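Putative adenosine kinase (Schistosoma mansoni, PDB 3VAS) probably catalyses ATP-dependent phosphorylation of adenosine to AMP, as a ribokinase-fold (pfkB family) enzyme. Local coordinates at residues F44-Y49 with A142-E147; Y49-D54 with L149-T154. One frame throughout, in Å; residues are numbered along the deposited sequence.

Contact 1: residues F44-Y49 with A142-E147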
ATOM      1  N   PHE A  44       6.130  24.184  13.552  1.00 43.63           N
ATOM      2  CA  PHE A  44       7.120  24.785  12.655  1.00 40.85           C
ATOM      3  C   PHE A  44       7.632  23.792  11.619  1.00 36.21           C
ATOM      4  O   PHE A  44       7.999  24.181  10.511  1.00 35.95           O
ATOM      5  CB  PHE A  44       8.283  25.438  13.426  1.00 42.72           C
ATOM      6  CG  PHE A  44       9.247  24.457  14.064  1.00 42.42           C
ATOM      7  CD1 PHE A  44      10.245  23.845  13.315  1.00 33.91           C
ATOM      8  CD2 PHE A  44       9.182  24.186  15.424  1.00 42.25           C
ATOM      9  CE1 PHE A  44      11.135  22.957  13.903  1.00 34.08           C
ATOM     10  CE2 PHE A  44      10.073  23.303  16.019  1.00 41.35           C
ATOM     11  CZ  PHE A  44      11.049  22.686  15.257  1.00 34.09           C
ATOM     12  N   MET A  45       7.644  22.514  11.991  1.00 35.10           N
ATOM     13  CA  MET A  45       8.187  21.450  11.147  1.00 35.21           C
ATOM     14  C   MET A  45       7.526  21.393   9.775  1.00 35.74           C
ATOM     15  O   MET A  45       8.192  21.140   8.770  1.00 33.81           O
ATOM     16  CB  MET A  45       8.048  20.092  11.840  1.00 35.02           C
ATOM     17  CG  MET A  45       8.865  19.949  13.110  1.00 35.97           C
ATOM     18  SD  MET A  45      10.610  19.670  12.773  1.00 50.97           S
ATOM     19  CE  MET A  45      10.532  18.117  11.899  1.00 30.61           C
ATOM     20  N   TYR A  46       6.219  21.630   9.738  1.00 37.81           N
ATOM     21  CA  TYR A  46       5.464  21.547   8.489  1.00 37.42           C
ATOM     22  C   TYR A  46       5.788  22.711   7.559  1.00 38.18           C
ATOM     23  O   TYR A  46       5.823  22.542   6.341  1.00 37.30           O
ATOM     24  CB  TYR A  46       3.958  21.448   8.771  1.00 37.00           C
ATOM     25  CG  TYR A  46       3.626  20.268   9.651  1.00 36.47           C
ATOM     26  CD1 TYR A  46       3.361  19.018   9.100  1.00 34.92           C
ATOM     27  CD2 TYR A  46       3.619  20.390  11.037  1.00 37.49           C
ATOM     28  CE1 TYR A  46       3.079  17.925   9.907  1.00 32.25           C
ATOM     29  CE2 TYR A  46       3.336  19.304  11.850  1.00 35.21           C
ATOM     30  CZ  TYR A  46       3.068  18.077  11.278  1.00 32.90           C
ATOM     31  OH  TYR A  46       2.792  16.998  12.084  1.00 34.38           O
ATOM     32  N   ARG A  47       6.036  23.884   8.136  1.00 40.09           N
ATOM     33  CA  ARG A  47       6.452  25.046   7.352  1.00 43.45           C
ATOM     34  C   ARG A  47       7.910  24.895   6.922  1.00 38.85           C
ATOM     35  O   ARG A  47       8.254  25.097   5.755  1.00 35.42           O
ATOM     36  CB  ARG A  47       6.268  26.344   8.150  1.00 49.47           C
ATOM     37  CG  ARG A  47       4.913  26.476   8.842  1.00 55.17           C
ATOM     38  CD  ARG A  47       4.673  27.893   9.365  1.00 61.30           C
ATOM     39  NE  ARG A  47       5.775  28.384  10.194  1.00 64.33           N
ATOM     40  CZ  ARG A  47       5.816  28.305  11.523  1.00 64.18           C
ATOM     41  NH1 ARG A  47       4.812  27.751  12.194  1.00 62.24           N
ATOM     42  NH2 ARG A  47       6.866  28.783  12.182  1.00 64.32           N
ATOM     43  N   LYS A  48       8.757  24.529   7.880  1.00 36.81           N
ATOM     44  CA  LYS A  48      10.184  24.336   7.648  1.00 32.84           C
ATOM     45  C   LYS A  48      10.474  23.388   6.482  1.00 31.20           C
ATOM     46  O   LYS A  48      11.343  23.661   5.653  1.00 29.76           O
ATOM     47  CB  LYS A  48      10.848  23.828   8.929  1.00 30.99           C
ATOM     48  CG  LYS A  48      12.343  23.560   8.821  1.00 33.80           C
ATOM     49  CD  LYS A  48      12.926  23.280  10.201  1.00 33.35           C
ATOM     50  CE  LYS A  48      14.405  22.963  10.138  1.00 30.41           C
ATOM     51  NZ  LYS A  48      14.970  22.796  11.502  1.00 31.13           N
ATOM     52  N   TYR A  49       9.738  22.283   6.412  1.00 28.46           N
ATOM     53  CA  TYR A  49       9.973  21.287   5.368  1.00 27.01           C
ATOM     54  C   TYR A  49       8.928  21.312   4.256  1.00 32.31           C
ATOM     55  O   TYR A  49       8.902  20.416   3.410  1.00 31.38           O
ATOM     56  CB  TYR A  49      10.073  19.883   5.971  1.00 25.50           C
ATOM     57  CG  TYR A  49      11.271  19.714   6.869  1.00 29.77           C
ATOM     58  CD1 TYR A  49      11.154  19.804   8.252  1.00 25.93           C
ATOM     59  CD2 TYR A  49      12.528  19.491   6.332  1.00 26.92           C
ATOM     60  CE1 TYR A  49      12.254  19.660   9.067  1.00 31.31           C
ATOM     61  CE2 TYR A  49      13.630  19.346   7.137  1.00 26.66           C
ATOM     62  CZ  TYR A  49      13.492  19.431   8.499  1.00 25.68           C
ATOM     63  OH  TYR A  49      14.601  19.286   9.289  1.00 26.08           O
ATOM     64  N   ALA A 142       9.701   9.273   8.139  1.00 20.81           N
ATOM     65  CA  ALA A 142       9.409  10.177   9.234  1.00 22.39           C
ATOM     66  C   ALA A 142       7.917  10.441   9.184  1.00 22.06           C
ATOM     67  O   ALA A 142       7.420  11.022   8.218  1.00 20.89           O
ATOM     68  CB  ALA A 142      10.192  11.470   9.096  1.00 20.68           C
ATOM     69  N   VAL A 143       7.197   9.984  10.206  1.00 21.41           N
ATOM     70  CA  VAL A 143       5.756  10.204  10.269  1.00 21.38           C
ATOM     71  C   VAL A 143       5.462  11.290  11.296  1.00 23.81           C
ATOM     72  O   VAL A 143       5.539  11.059  12.503  1.00 25.00           O
ATOM     73  CB  VAL A 143       4.990   8.914  10.610  1.00 24.12           C
ATOM     74  CG1 VAL A 143       3.483   9.142  10.523  1.00 18.59           C
ATOM     75  CG2 VAL A 143       5.415   7.790   9.674  1.00 28.30           C
ATOM     76  N   LEU A 144       5.142  12.480  10.806  1.00 25.79           N
ATOM     77  CA  LEU A 144       4.972  13.645  11.666  1.00 28.10           C
ATOM     78  C   LEU A 144       3.516  13.819  12.085  1.00 33.99           C
ATOM     79  O   LEU A 144       2.656  14.131  11.264  1.00 32.18           O
ATOM     80  CB  LEU A 144       5.480  14.900  10.959  1.00 27.05           C
ATOM     81  CG  LEU A 144       6.958  15.249  11.155  1.00 29.14           C
ATOM     82  CD1 LEU A 144       7.880  14.096  10.782  1.00 26.29           C
ATOM     83  CD2 LEU A 144       7.311  16.498  10.365  1.00 32.86           C
ATOM     84  N   VAL A 145       3.240  13.610  13.367  1.00 39.38           N
ATOM     85  CA  VAL A 145       1.868  13.672  13.853  1.00 27.23           C
ATOM     86  C   VAL A 145       1.599  14.933  14.673  1.00 27.64           C
ATOM     87  O   VAL A 145       2.383  15.295  15.555  1.00 35.39           O
ATOM     88  CB  VAL A 145       1.506  12.417  14.683  1.00 30.50           C
ATOM     89  CG1 VAL A 145       0.110  12.552  15.281  1.00 30.25           C
ATOM     90  CG2 VAL A 145       1.604  11.162  13.820  1.00 28.92           C
ATOM     91  N   SER A 146       0.496  15.605  14.365  1.00 53.97           N
ATOM     92  CA  SER A 146       0.019  16.700  15.197  1.00 53.39           C
ATOM     93  C   SER A 146      -1.497  16.795  15.099  1.00 53.74           C
ATOM     94  O   SER A 146      -2.119  16.142  14.261  1.00 49.67           O
ATOM     95  CB  SER A 146       0.675  18.024  14.794  1.00 50.61           C
ATOM     96  OG  SER A 146       0.352  18.373  13.461  1.00 46.19           O
ATOM     97  N   GLU A 147      -2.092  17.606  15.965  1.00 60.40           N
ATOM     98  CA  GLU A 147      -3.533  17.799  15.948  1.00 65.06           C
ATOM     99  C   GLU A 147      -3.954  18.497  14.658  1.00 66.42           C
ATOM    100  O   GLU A 147      -5.048  18.266  14.143  1.00 65.48           O
ATOM    101  CB  GLU A 147      -3.977  18.603  17.170  1.00 68.07           C
ATOM    102  CG  GLU A 147      -5.481  18.747  17.305  1.00 71.44           C
ATOM    103  CD  GLU A 147      -5.876  19.461  18.580  1.00 77.94           C
ATOM    104  OE1 GLU A 147      -5.544  18.951  19.672  1.00 79.94           O
ATOM    105  OE2 GLU A 147      -6.511  20.534  18.492  1.00 80.74           O
TER
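The phenol ring of Tyr-46 meets Leu-144 edge-on: the backbone O of Leu-144 lies at the rim, in the ring plane, 3.0 Å from Tyr-46 OH, and accepts a weak hydrogen bond from it. Ser-146 OG approaches the same ring obliquely, 3.1 Å from Tyr-46 OH, while Ala-41, Leu-149 and Ser-151 pack on the ring from elsewhere in the fold.

This is helix-on-sheet packing in the ribokinase fold. The short helix 44-48 lies against the end of strand 138-145, the first strand of an antiparallel hairpin with 150-157. The helix and strand axes pass 10.3 Å apart at an angle of 129°.

Tyr-46 leaves the helix without aiming at the strand, but with CG anti to the carbonyl carbon (chi1 -57°) the long ring carries the hydroxyl across to it. The side chains of Tyr-46 and Leu-144 then run alongside each other in opposite senses, with Tyr-46 CZ 4.0 Å from Leu-144 CB. Ser-146 OG has its own hydrogen-bond partner, Leu-149 O, across the hairpin turn, and this bond would tend to hold the hydroxyl near the phenol.

Met-45 adds a second apolar contact, crossing Leu-144 at about a right angle. Its CB lies 4.0 Å from Leu-144 CD2. Bent at chi2 and chi3, the chain also brings its methyl carbon, Met-45 CE, to 3.9 Å from the same Leu-144 CD2.

Contact 2: residues Y49-D54 with L149-T154; sequences YNLKKD and LRSMVT. With ADN (adenosine), chain C.
Leu-51 to Asp-54 and Leu-149 to Val-153 run 111° apart, and Asp-54 N donates a 2.7 Å hydrogen bond to Arg-150 O, bent to 132° at the hydrogen. Close by, Ser-151 OG donates to Lys-52 O at 2.9 Å, so two bonds pin the loop as it approaches strand 55-58.

Leu-51 turns inward and presses its CD2 against Val-153 CG2 at 3.7 Å, the two side chains crossing roughly at right angles. Lys-53 begins by pointing off the strand. Bent at chi2 and chi4, it folds back over Leu-149, with Lys-53 CB 3.6 Å from Leu-149 CD2.

Its ammonium then bonds Asp-54 OD2 at 2.9 Å, from above the carboxylate plane. The same oxygen lies over one face of the Arg-150 guanidinium, 3.3 Å from Arg-150 NE; sitting so far out of that plane, it is held by electrostatic attraction without a hydrogen bond. Shared between two cations, Asp-54 is probably kept ionised.

Farther along the strand, Thr-154 OG1 lies 2.8 Å from N7 of adenosine. A salt-bridge network thus marks the outer end of this loop-to-strand contact, and the same hairpin strand carries Thr-154 into the nucleoside pocket of a ribokinase-fold enzyme.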
ATOM      1  N   TYR A  49       9.738  22.283   6.412  1.00 28.46           N
ATOM      2  CA  TYR A  49       9.973  21.287   5.368  1.00 27.01           C
ATOM      3  C   TYR A  49       8.928  21.312   4.256  1.00 32.31           C
ATOM      4  O   TYR A  49       8.902  20.416   3.410  1.00 31.38           O
ATOM      5  CB  TYR A  49      10.073  19.883   5.971  1.00 25.50           C
ATOM      6  CG  TYR A  49      11.271  19.714   6.869  1.00 29.77           C
ATOM      7  CD1 TYR A  49      11.154  19.804   8.252  1.00 25.93           C
ATOM      8  CD2 TYR A  49      12.528  19.491   6.332  1.00 26.92           C
ATOM      9  CE1 TYR A  49      12.254  19.660   9.067  1.00 31.31           C
ATOM     10  CE2 TYR A  49      13.630  19.346   7.137  1.00 26.66           C
ATOM     11  CZ  TYR A  49      13.492  19.431   8.499  1.00 25.68           C
ATOM     12  OH  TYR A  49      14.601  19.286   9.289  1.00 26.08           O
ATOM     13  N   ASN A  50       8.082  22.342   4.264  1.00 34.09           N
ATOM     14  CA  ASN A  50       7.016  22.494   3.274  1.00 36.46           C
ATOM     15  C   ASN A  50       6.160  21.234   3.122  1.00 36.85           C
ATOM     16  O   ASN A  50       5.948  20.750   2.013  1.00 38.20           O
ATOM     17  CB  ASN A  50       7.595  22.909   1.920  1.00 37.99           C
ATOM     18  CG  ASN A  50       6.559  23.559   1.019  1.00 42.31           C
ATOM     19  OD1 ASN A  50       5.542  24.069   1.491  1.00 44.59           O
ATOM     20  ND2 ASN A  50       6.814  23.543  -0.284  1.00 44.04           N
ATOM     21  N   LEU A  51       5.678  20.708   4.244  1.00 34.60           N
ATOM     22  CA  LEU A  51       4.905  19.469   4.245  1.00 34.53           C
ATOM     23  C   LEU A  51       3.404  19.742   4.254  1.00 39.78           C
ATOM     24  O   LEU A  51       2.953  20.761   4.779  1.00 42.11           O
ATOM     25  CB  LEU A  51       5.286  18.604   5.447  1.00 30.59           C
ATOM     26  CG  LEU A  51       6.779  18.285   5.562  1.00 27.45           C
ATOM     27  CD1 LEU A  51       7.052  17.424   6.779  1.00 28.43           C
ATOM     28  CD2 LEU A  51       7.284  17.609   4.295  1.00 25.77           C
ATOM     29  N   LYS A  52       2.640  18.819   3.682  1.00 41.13           N
ATOM     30  CA  LYS A  52       1.205  19.004   3.509  1.00 47.61           C
ATOM     31  C   LYS A  52       0.396  17.933   4.237  1.00 49.95           C
ATOM     32  O   LYS A  52       0.898  16.840   4.510  1.00 48.14           O
ATOM     33  CB  LYS A  52       0.858  19.004   2.017  1.00 51.18           C
ATOM     34  CG  LYS A  52       1.567  20.092   1.223  1.00 56.88           C
ATOM     35  CD  LYS A  52       1.849  19.653  -0.209  1.00 61.63           C
ATOM     36  CE  LYS A  52       0.567  19.365  -0.979  1.00 66.13           C
ATOM     37  NZ  LYS A  52       0.837  18.955  -2.389  1.00 66.15           N
ATOM     38  N   LYS A  53      -0.857  18.263   4.540  1.00 53.60           N
ATOM     39  CA  LYS A  53      -1.780  17.359   5.224  1.00 55.65           C
ATOM     40  C   LYS A  53      -1.958  16.028   4.494  1.00 49.79           C
ATOM     41  O   LYS A  53      -2.122  15.999   3.273  1.00 49.90           O
ATOM     42  CB  LYS A  53      -3.151  18.034   5.375  1.00 64.00           C
ATOM     43  CG  LYS A  53      -4.162  17.233   6.189  1.00 70.27           C
ATOM     44  CD  LYS A  53      -3.989  17.475   7.683  1.00 74.83           C
ATOM     45  CE  LYS A  53      -4.738  16.445   8.523  1.00 75.99           C
ATOM     46  NZ  LYS A  53      -4.042  15.123   8.542  1.00 73.26           N
ATOM     47  N   ASP A  54      -1.923  14.936   5.253  1.00 46.43           N
ATOM     48  CA  ASP A  54      -2.196  13.595   4.732  1.00 48.22           C
ATOM     49  C   ASP A  54      -1.374  13.236   3.501  1.00 46.80           C
ATOM     50  O   ASP A  54      -1.809  12.443   2.669  1.00 48.35           O
ATOM     51  CB  ASP A  54      -3.686  13.431   4.414  1.00 53.77           C
ATOM     52  CG  ASP A  54      -4.553  13.428   5.657  1.00 59.44           C
ATOM     53  OD1 ASP A  54      -5.682  13.965   5.602  1.00 63.45           O
ATOM     54  OD2 ASP A  54      -4.104  12.887   6.690  1.00 59.79           O
ATOM     55  N   LEU A 149      -1.992  18.542  11.587  1.00 66.53           N
ATOM     56  CA  LEU A 149      -1.591  17.829  10.374  1.00 64.44           C
ATOM     57  C   LEU A 149      -0.938  16.479  10.654  1.00 62.66           C
ATOM     58  O   LEU A 149      -0.391  16.248  11.734  1.00 64.19           O
ATOM     59  CB  LEU A 149      -0.595  18.675   9.568  1.00 64.40           C
ATOM     60  CG  LEU A 149      -0.975  20.078   9.093  1.00 66.47           C
ATOM     61  CD1 LEU A 149       0.143  21.055   9.408  1.00 67.59           C
ATOM     62  CD2 LEU A 149      -1.261  20.070   7.606  1.00 65.73           C
ATOM     63  N   ARG A 150      -1.000  15.591   9.666  1.00 58.76           N
ATOM     64  CA  ARG A 150      -0.143  14.412   9.641  1.00 55.38           C
ATOM     65  C   ARG A 150       0.540  14.350   8.273  1.00 47.77           C
ATOM     66  O   ARG A 150      -0.073  14.648   7.243  1.00 46.25           O
ATOM     67  CB  ARG A 150      -0.918  13.126   9.961  1.00 59.38           C
ATOM     68  CG  ARG A 150      -1.668  12.509   8.793  1.00 65.00           C
ATOM     69  CD  ARG A 150      -1.387  11.013   8.687  1.00 69.23           C
ATOM     70  NE  ARG A 150      -2.046  10.404   7.531  1.00 72.74           N
ATOM     71  CZ  ARG A 150      -1.534  10.379   6.302  1.00 73.60           C
ATOM     72  NH1 ARG A 150      -0.353  10.935   6.057  1.00 74.14           N
ATOM     73  NH2 ARG A 150      -2.206   9.801   5.315  1.00 72.49           N
ATOM     74  N   SER A 151       1.820  13.992   8.267  1.00 38.56           N
ATOM     75  CA  SER A 151       2.612  14.080   7.052  1.00 31.48           C
ATOM     76  C   SER A 151       3.806  13.134   7.112  1.00 27.37           C
ATOM     77  O   SER A 151       4.395  12.923   8.176  1.00 24.55           O
ATOM     78  CB  SER A 151       3.081  15.526   6.845  1.00 34.50           C
ATOM     79  OG  SER A 151       3.410  15.779   5.490  1.00 36.64           O
ATOM     80  N   MET A 152       4.164  12.572   5.962  1.00 23.64           N
ATOM     81  CA  MET A 152       5.263  11.616   5.887  1.00 24.12           C
ATOM     82  C   MET A 152       6.396  12.072   4.974  1.00 25.49           C
ATOM     83  O   MET A 152       6.158  12.584   3.879  1.00 26.48           O
ATOM     84  CB  MET A 152       4.753  10.252   5.417  1.00 20.38           C
ATOM     85  CG  MET A 152       3.926   9.520   6.458  1.00 27.95           C
ATOM     86  SD  MET A 152       3.311   7.945   5.847  1.00 29.89           S
ATOM     87  CE  MET A 152       2.226   8.484   4.529  1.00 78.29           C
ATOM     88  N   VAL A 153       7.629  11.873   5.433  1.00 26.44           N
ATOM     89  CA  VAL A 153       8.807  12.069   4.596  1.00 21.49           C
ATOM     90  C   VAL A 153       9.593  10.764   4.533  1.00 20.61           C
ATOM     91  O   VAL A 153      10.108  10.285   5.545  1.00 21.06           O
ATOM     92  CB  VAL A 153       9.708  13.203   5.117  1.00 24.08           C
ATOM     93  CG1 VAL A 153      10.856  13.466   4.135  1.00 23.94           C
ATOM     94  CG2 VAL A 153       8.888  14.468   5.337  1.00 25.77           C
ATOM     95  N   THR A 154       9.678  10.191   3.338  1.00 19.69           N
ATOM     96  CA  THR A 154      10.241   8.862   3.166  1.00 18.97           C
ATOM     97  C   THR A 154      11.654   8.866   2.591  1.00 21.04           C
ATOM     98  O   THR A 154      11.907   9.468   1.550  1.00 19.33           O
ATOM     99  CB  THR A 154       9.355   8.013   2.242  1.00 17.96           C
ATOM    100  OG1 THR A 154       8.056   7.886   2.828  1.00 17.84           O
ATOM    101  CG2 THR A 154       9.957   6.631   2.041  1.00 17.46           C
TER
HETATM  102  O5' ADN C 401       0.100   4.030   4.340  1.00 27.17           O
HETATM  103  C5' ADN C 401       1.008   4.392   5.379  1.00 25.47           C
HETATM  104  C4' ADN C 401       2.330   3.681   5.224  1.00 23.30           C
HETATM  105  O4' ADN C 401       2.961   4.092   4.001  1.00 17.99           O
HETATM  106  C3' ADN C 401       3.367   3.926   6.326  1.00 22.74           C
HETATM  107  O3' ADN C 401       3.490   2.756   7.136  1.00 20.24           O
HETATM  108  C2' ADN C 401       4.690   4.156   5.559  1.00 23.49           C
HETATM  109  O2' ADN C 401       5.775   3.376   6.011  1.00 25.17           O
HETATM  110  C1' ADN C 401       4.322   3.807   4.116  1.00 21.13           C
HETATM  111  N9  ADN C 401       5.067   4.552   3.102  1.00 17.71           N
HETATM  112  C8  ADN C 401       5.318   5.848   3.093  1.00 18.02           C
HETATM  113  N7  ADN C 401       6.124   6.132   1.894  1.00 19.53           N
HETATM  114  C5  ADN C 401       6.335   4.903   1.200  1.00 15.85           C
HETATM  115  C6  ADN C 401       7.020   4.598   0.029  1.00 14.75           C
HETATM  116  N6  ADN C 401       7.683   5.641  -0.708  1.00 15.22           N
HETATM  117  N1  ADN C 401       7.068   3.284  -0.420  1.00 15.86           N
HETATM  118  C2  ADN C 401       6.438   2.285   0.280  1.00 16.76           C
HETATM  119  N3  ADN C 401       5.759   2.585   1.432  1.00 17.32           N
HETATM  120  C4  ADN C 401       5.722   3.928   1.886  1.00 16.30           C

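From the N terminus, strand 27-40 leads into helix 44-48, which a Schellman motif ends at Asn-50, with Leu-51 N bonded to Tyr-46 O. The loop then enters strand 55-58. Some 80 residues beyond that strand the chain returns as strand 138-145, where contact 1 closes the first long loop; after a tight turn, contact 2 closes the second, at strand 150-157. The segments alternate, so the two closures cross, and their first segments meet at Tyr-49. Their centres are about 6 Å apart. Leu-144 N probably bonds Ser-151 O, and Leu-144 CD2 packs on Leu-51 CD1. Together they fasten the helix and its following loop to both strands of the hairpin.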